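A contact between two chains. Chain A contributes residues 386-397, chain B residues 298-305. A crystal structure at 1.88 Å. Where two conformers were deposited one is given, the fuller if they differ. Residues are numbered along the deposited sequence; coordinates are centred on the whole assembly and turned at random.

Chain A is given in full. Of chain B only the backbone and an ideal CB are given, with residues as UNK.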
ATOM      1  N   GLN A 386     -28.986 -16.738   4.940  1.00 24.14           N
ATOM      2  CA  GLN A 386     -28.000 -15.738   4.540  1.00 20.73           C
ATOM      3  C   GLN A 386     -27.117 -16.263   3.431  1.00 22.40           C
ATOM      4  O   GLN A 386     -26.974 -17.476   3.264  1.00 25.44           O
ATOM      5  CB  GLN A 386     -27.134 -15.326   5.737  1.00 22.40           C
ATOM      6  CG  GLN A 386     -26.322 -16.473   6.341  1.00 20.81           C
ATOM      7  CD  GLN A 386     -27.083 -17.245   7.430  1.00 25.46           C
ATOM      8  OE1 GLN A 386     -28.295 -17.439   7.344  1.00 22.73           O
ATOM      9  NE2 GLN A 386     -26.365 -17.690   8.450  1.00 17.72           N
ATOM     10  N   ASP A 387     -26.530 -15.347   2.661  1.00 25.46           N
ATOM     11  CA  ASP A 387     -25.502 -15.709   1.692  1.00 29.23           C
ATOM     12  C   ASP A 387     -24.153 -15.663   2.379  1.00 28.55           C
ATOM     13  O   ASP A 387     -23.856 -14.709   3.083  1.00 31.69           O
ATOM     14  CB  ASP A 387     -25.507 -14.757   0.495  1.00 34.45           C
ATOM     15  CG  ASP A 387     -26.781 -14.850  -0.313  1.00 40.52           C
ATOM     16  OD1 ASP A 387     -27.244 -15.982  -0.565  1.00 47.27           O
ATOM     17  OD2 ASP A 387     -27.322 -13.790  -0.682  1.00 47.51           O
ATOM     18  N   CYS A 388     -23.332 -16.683   2.180  1.00 21.66           N
ATOM     19  CA  CYS A 388     -22.022 -16.679   2.811  1.00 23.37           C
ATOM     20  C   CYS A 388     -21.031 -15.931   1.935  1.00 23.15           C
ATOM     21  O   CYS A 388     -21.216 -15.852   0.724  1.00 23.85           O
ATOM     22  CB  CYS A 388     -21.567 -18.105   3.093  1.00 26.46           C
ATOM     23  SG  CYS A 388     -22.606 -18.835   4.409  1.00 33.61           S
ATOM     24  N   PRO A 389     -19.984 -15.364   2.551  1.00 22.24           N
ATOM     25  CA  PRO A 389     -18.991 -14.601   1.781  1.00 19.96           C
ATOM     26  C   PRO A 389     -18.022 -15.502   1.035  1.00 20.88           C
ATOM     27  O   PRO A 389     -18.083 -16.727   1.166  1.00 22.43           O
ATOM     28  CB  PRO A 389     -18.269 -13.777   2.859  1.00 22.90           C
ATOM     29  CG  PRO A 389     -18.389 -14.611   4.096  1.00 23.91           C
ATOM     30  CD  PRO A 389     -19.729 -15.315   4.002  1.00 23.07           C
ATOM     31  N   VAL A 390     -17.132 -14.894   0.251  1.00 20.88           N
ATOM     32  CA  VAL A 390     -16.122 -15.634  -0.485  1.00 20.11           C
ATOM     33  C   VAL A 390     -15.199 -16.367   0.478  1.00 26.47           C
ATOM     34  O   VAL A 390     -14.847 -15.849   1.535  1.00 25.38           O
ATOM     35  CB  VAL A 390     -15.283 -14.700  -1.396  1.00 17.52           C
ATOM     36  CG1 VAL A 390     -14.127 -15.452  -2.028  1.00 22.33           C
ATOM     37  CG2 VAL A 390     -16.168 -14.053  -2.464  1.00 22.54           C
ATOM     38  N   SER A 391     -14.817 -17.588   0.124  0.56 24.26           N
ATOM     39  CA  SER A 391     -13.871 -18.335   0.936  0.56 26.83           C
ATOM     40  C   SER A 391     -12.749 -18.861   0.056  0.56 26.05           C
ATOM     41  O   SER A 391     -12.921 -19.016  -1.153  0.56 25.76           O
ATOM     42  CB  SER A 391     -14.568 -19.483   1.672  0.56 28.36           C
ATOM     43  OG  SER A 391     -15.121 -20.410   0.755  0.56 28.80           O
ATOM     44  N   PRO A 392     -11.586 -19.120   0.659  1.00 24.62           N
ATOM     45  CA  PRO A 392     -10.431 -19.572  -0.121  1.00 26.16           C
ATOM     46  C   PRO A 392     -10.572 -21.002  -0.612  1.00 32.89           C
ATOM     47  O   PRO A 392     -11.356 -21.780  -0.056  1.00 29.52           O
ATOM     48  CB  PRO A 392      -9.263 -19.454   0.867  1.00 29.58           C
ATOM     49  CG  PRO A 392      -9.889 -19.477   2.214  1.00 27.23           C
ATOM     50  CD  PRO A 392     -11.260 -18.900   2.078  1.00 26.95           C
ATOM     51  N   ASP A 393      -9.812 -21.329  -1.656  1.00 34.48           N
ATOM     52  CA  ASP A 393      -9.650 -22.713  -2.088  1.00 44.94           C
ATOM     53  C   ASP A 393     -11.050 -23.277  -2.432  1.00 37.85           C
ATOM     54  O   ASP A 393     -11.763 -22.586  -3.163  1.00 40.55           O
ATOM     55  CB  ASP A 393      -8.869 -23.485  -1.015  1.00 48.79           C
ATOM     56  CG  ASP A 393      -7.441 -22.938  -0.816  1.00 63.30           C
ATOM     57  OD1 ASP A 393      -6.524 -23.341  -1.573  1.00 72.47           O
ATOM     58  OD2 ASP A 393      -7.230 -22.105   0.096  1.00 63.20           O
ATOM     59  N   GLY A 394     -11.516 -24.436  -1.947  1.00 39.85           N
ATOM     60  CA  GLY A 394     -10.939 -25.266  -0.910  1.00 46.47           C
ATOM     61  C   GLY A 394     -11.891 -25.458   0.266  1.00 55.08           C
ATOM     62  O   GLY A 394     -11.967 -26.552   0.838  1.00 50.70           O
ATOM     63  N   ASN A 395     -12.633 -24.407   0.621  1.00 44.80           N
ATOM     64  CA  ASN A 395     -13.368 -24.391   1.892  1.00 40.73           C
ATOM     65  C   ASN A 395     -14.812 -23.898   1.827  1.00 42.26           C
ATOM     66  O   ASN A 395     -15.086 -22.717   2.042  1.00 41.53           O
ATOM     67  CB  ASN A 395     -12.617 -23.531   2.902  1.00 38.85           C
ATOM     68  CG  ASN A 395     -11.261 -24.088   3.243  1.00 42.09           C
ATOM     69  OD1 ASN A 395     -11.135 -24.927   4.130  1.00 51.21           O
ATOM     70  ND2 ASN A 395     -10.230 -23.619   2.544  1.00 45.30           N
ATOM     71  N   LYS A 396     -15.737 -24.816   1.580  1.00 31.13           N
ATOM     72  CA  LYS A 396     -17.145 -24.474   1.448  1.00 28.45           C
ATOM     73  C   LYS A 396     -17.742 -23.969   2.763  1.00 30.65           C
ATOM     74  O   LYS A 396     -17.718 -24.672   3.772  1.00 25.75           O
ATOM     75  CB  LYS A 396     -17.935 -25.690   0.957  1.00 34.97           C
ATOM     76  CG  LYS A 396     -19.419 -25.449   0.759  1.00 41.38           C
ATOM     77  CD  LYS A 396     -19.657 -24.331  -0.245  1.00 48.81           C
ATOM     78  CE  LYS A 396     -21.144 -24.083  -0.467  1.00 54.19           C
ATOM     79  NZ  LYS A 396     -21.380 -22.854  -1.282  1.00 43.80           N
ATOM     80  N   LEU A 397     -18.285 -22.755   2.741  1.00 26.81           N
ATOM     81  CA  LEU A 397     -18.987 -22.207   3.909  1.00 24.32           C
ATOM     82  C   LEU A 397     -20.453 -22.578   3.911  1.00 26.56           C
ATOM     83  O   LEU A 397     -21.106 -22.533   2.871  1.00 29.81           O
ATOM     84  CB  LEU A 397     -18.863 -20.687   3.948  1.00 24.40           C
ATOM     85  CG  LEU A 397     -17.462 -20.143   4.212  1.00 26.96           C
ATOM     86  CD1 LEU A 397     -17.442 -18.643   3.970  1.00 24.88           C
ATOM     87  CD2 LEU A 397     -17.031 -20.462   5.641  1.00 22.53           C
TER
ATOM     88  N   UNK B 298      -3.567 -11.123  -1.856  1.00 17.11           N
ATOM     89  CA  UNK B 298      -4.768 -11.520  -2.572  1.00 16.29           C
ATOM     90  C   UNK B 298      -4.649 -12.970  -3.011  1.00 21.72           C
ATOM     91  O   UNK B 298      -3.654 -13.355  -3.629  1.00 19.58           O
ATOM     92  CB  UNK B 298      -5.010 -10.609  -3.777  1.00 16.29           C
ATOM     93  N   UNK B 299      -5.655 -13.772  -2.684  1.00 20.04           N
ATOM     94  CA  UNK B 299      -5.633 -15.194  -3.023  1.00 21.41           C
ATOM     95  C   UNK B 299      -6.939 -15.606  -3.717  1.00 23.04           C
ATOM     96  O   UNK B 299      -7.953 -14.911  -3.643  1.00 18.37           O
ATOM     97  CB  UNK B 299      -5.410 -16.037  -1.766  1.00 21.41           C
ATOM     98  N   UNK B 300      -6.902 -16.738  -4.409  1.00 22.08           N
ATOM     99  CA  UNK B 300      -8.074 -17.218  -5.116  1.00 17.76           C
ATOM    100  C   UNK B 300      -9.080 -17.787  -4.132  1.00 21.21           C
ATOM    101  O   UNK B 300      -8.702 -18.342  -3.102  1.00 22.74           O
ATOM    102  CB  UNK B 300      -7.686 -18.270  -6.157  1.00 17.76           C
ATOM    103  N   UNK B 301     -10.357 -17.643  -4.455  1.00 19.91           N
ATOM    104  CA  UNK B 301     -11.418 -18.236  -3.668  1.00 26.67           C
ATOM    105  C   UNK B 301     -12.636 -18.521  -4.523  1.00 28.80           C
ATOM    106  O   UNK B 301     -12.607 -18.375  -5.741  1.00 27.26           O
ATOM    107  CB  UNK B 301     -11.793 -17.321  -2.500  1.00 26.67           C
ATOM    108  N   UNK B 302     -13.722 -18.919  -3.875  1.00 28.73           N
ATOM    109  CA  UNK B 302     -14.975 -19.177  -4.560  1.00 26.21           C
ATOM    110  C   UNK B 302     -16.108 -18.493  -3.810  1.00 29.04           C
ATOM    111  O   UNK B 302     -16.103 -18.458  -2.576  1.00 23.43           O
ATOM    112  CB  UNK B 302     -15.232 -20.680  -4.684  1.00 26.21           C
ATOM    113  N   UNK B 303     -17.076 -17.955  -4.542  1.00 23.66           N
ATOM    114  CA  UNK B 303     -18.217 -17.314  -3.900  1.00 20.40           C
ATOM    115  C   UNK B 303     -19.264 -18.358  -3.532  1.00 22.68           C
ATOM    116  O   UNK B 303     -19.047 -19.547  -3.748  1.00 28.27           O
ATOM    117  CB  UNK B 303     -18.823 -16.246  -4.813  1.00 20.40           C
ATOM    118  N   UNK B 304     -20.390 -17.910  -2.979  1.00 25.00           N
ATOM    119  CA  UNK B 304     -21.371 -18.825  -2.399  1.00 36.14           C
ATOM    120  C   UNK B 304     -22.065 -19.687  -3.454  1.00 40.96           C
ATOM    121  O   UNK B 304     -22.740 -20.661  -3.122  1.00 33.85           O
ATOM    122  CB  UNK B 304     -22.418 -18.033  -1.614  1.00 36.14           C
ATOM    123  N   UNK B 305     -21.891 -19.314  -4.718  1.00 35.87           N
ATOM    124  CA  UNK B 305     -22.408 -20.080  -5.848  1.00 37.09           C
ATOM    125  C   UNK B 305     -21.307 -20.872  -6.538  1.00 40.10           C
ATOM    126  O   UNK B 305     -21.478 -21.344  -7.665  1.00 41.60           O
ATOM    127  CB  UNK B 305     -23.088 -19.148  -6.853  1.00 37.09           C
TER

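Position 298 lies beyond the reach of chain A: no atom of residues 386-397 comes within 5.5 Å of its ideal CB, so this contact sets no preference. The residue is Gln B298, which makes no contact here.

At 299 the CA-to-CB bond points toward chain A, yet nothing lies within 5.5 Å of the ideal CB. A side chain must be long enough to cross that gap, and the ring of Pro A392 invites an apolar one; leucine, isoleucine or methionine would all serve. The deposited Ile B299, chi1 p and chi2 t, brings CD1 to 3.9 Å from CB of Pro A392.

Position 300 points sideways into open space, so many side chains fit. Its backbone matters more: O accepts from a water at 2.5 Å, and that water accepts a weak hydrogen bond from N of Asp A393 at 3.3 Å. The residue is Glu B300; its end leads away from chain A, and the nearest side-chain atom, CB, is 5.8 Å from N of Asp A393.

Position 301 is the most restrictive. It pairs with Pro A392 in an antiparallel, non-hydrogen-bonded bridge with a CA-CA distance of only 3.9 Å. An ideal CB would lie 2.4 Å from O of Ser A391, a clash, and 3.0 Å from CG1 of Val A390. With phi/psi of -152/-172, the torsions alone do not demand glycine; the close neighbours do. Gly B301 allows its CA to sit 3.0 Å from O of Ser A391.

At 302 the backbone forms the hydrogen-bonded antiparallel pair with Ser A391: N donates to Ser A391 O (2.8 Å, 158°), and O accepts from Ser A391 N (3.1 Å, 168°). The CB shares a sheet face with the Ser A391 side chain, 4.2 Å from O of Asp A393, leaving room for a long chain, polar or aliphatic. It is Lys B302, whose CG packs 3.5 Å from O of Asp A393.

At 303 the ideal CB is 4.2 Å from CG2 of Val A390, with space beyond; small or polar residues suit it. Asp B303 keeps CB 4.1 Å from that CG2 while its carboxylate leads away, OD1 accepting a weak bond from N of residue 305 at 3.0 Å.

Position 304 points sideways, its CB 3.4 Å from O of Cys A388. That acceptor favours a donor such as asparagine or glutamine. Asn B304, chi1 p, gives a weak hydrogen bond from ND2 to Cys A388 O (3.3 Å, 134°); a water links its N (2.8 Å) to the same O (2.7 Å).

Position 305 points away and is unconstrained by chain A; it is Asn B305.

Chain B (298-305) QIEGKDNN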
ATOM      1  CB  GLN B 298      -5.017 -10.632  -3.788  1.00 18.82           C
ATOM      2  CG  GLN B 298      -6.397 -10.873  -4.408  1.00 19.39           C
ATOM      3  CD  GLN B 298      -6.602 -10.055  -5.667  1.00 19.50           C
ATOM      4  OE1 GLN B 298      -5.636  -9.603  -6.278  1.00 18.63           O
ATOM      5  NE2 GLN B 298      -7.863  -9.858  -6.060  1.00 19.71           N
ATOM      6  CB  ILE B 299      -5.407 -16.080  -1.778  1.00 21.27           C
ATOM      7  CG1 ILE B 299      -6.531 -15.871  -0.760  1.00 22.98           C
ATOM      8  CG2 ILE B 299      -4.027 -15.813  -1.161  1.00 21.57           C
ATOM      9  CD1 ILE B 299      -6.435 -16.765   0.459  1.00 24.41           C
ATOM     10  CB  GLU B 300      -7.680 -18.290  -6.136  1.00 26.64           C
ATOM     11  CG  GLU B 300      -6.913 -17.764  -7.321  1.00 31.47           C
ATOM     12  CD  GLU B 300      -7.811 -17.152  -8.391  1.00 43.62           C
ATOM     13  OE1 GLU B 300      -9.028 -16.955  -8.142  1.00 35.32           O
ATOM     14  OE2 GLU B 300      -7.292 -16.872  -9.494  1.00 44.11           O
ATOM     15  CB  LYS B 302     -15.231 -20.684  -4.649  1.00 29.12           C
ATOM     16  CG  LYS B 302     -14.174 -21.465  -5.417  1.00 37.06           C
ATOM     17  CD  LYS B 302     -14.527 -21.564  -6.898  1.00 35.72           C
ATOM     18  CE  LYS B 302     -13.562 -22.483  -7.638  1.00 41.27           C
ATOM     19  NZ  LYS B 302     -12.801 -21.754  -8.700  1.00 43.70           N
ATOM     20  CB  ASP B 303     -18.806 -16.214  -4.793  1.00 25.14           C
ATOM     21  CG  ASP B 303     -19.594 -16.747  -5.989  1.00 40.32           C
ATOM     22  OD1 ASP B 303     -19.636 -17.971  -6.237  1.00 37.47           O
ATOM     23  OD2 ASP B 303     -20.176 -15.898  -6.698  1.00 40.01           O
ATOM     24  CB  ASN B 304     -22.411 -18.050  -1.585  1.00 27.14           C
ATOM     25  CG  ASN B 304     -23.100 -16.955  -2.391  1.00 38.00           C
ATOM     26  OD1 ASN B 304     -23.277 -17.072  -3.601  1.00 51.74           O
ATOM     27  ND2 ASN B 304     -23.491 -15.883  -1.714  1.00 42.81           N
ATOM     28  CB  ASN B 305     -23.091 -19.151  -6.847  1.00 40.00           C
ATOM     29  CG  ASN B 305     -24.380 -18.574  -6.311  1.00 43.29           C
ATOM     30  OD1 ASN B 305     -25.179 -19.283  -5.695  1.00 52.24           O
ATOM     31  ND2 ASN B 305     -24.592 -17.282  -6.533  1.00 48.47           N
TER
HETATM   32  O   HOH W   1     -20.191 -15.445  -1.755  1.00 27.04           O
HETATM   33  O   HOH W   2      -6.873 -19.939  -2.379  1.00 30.16           O
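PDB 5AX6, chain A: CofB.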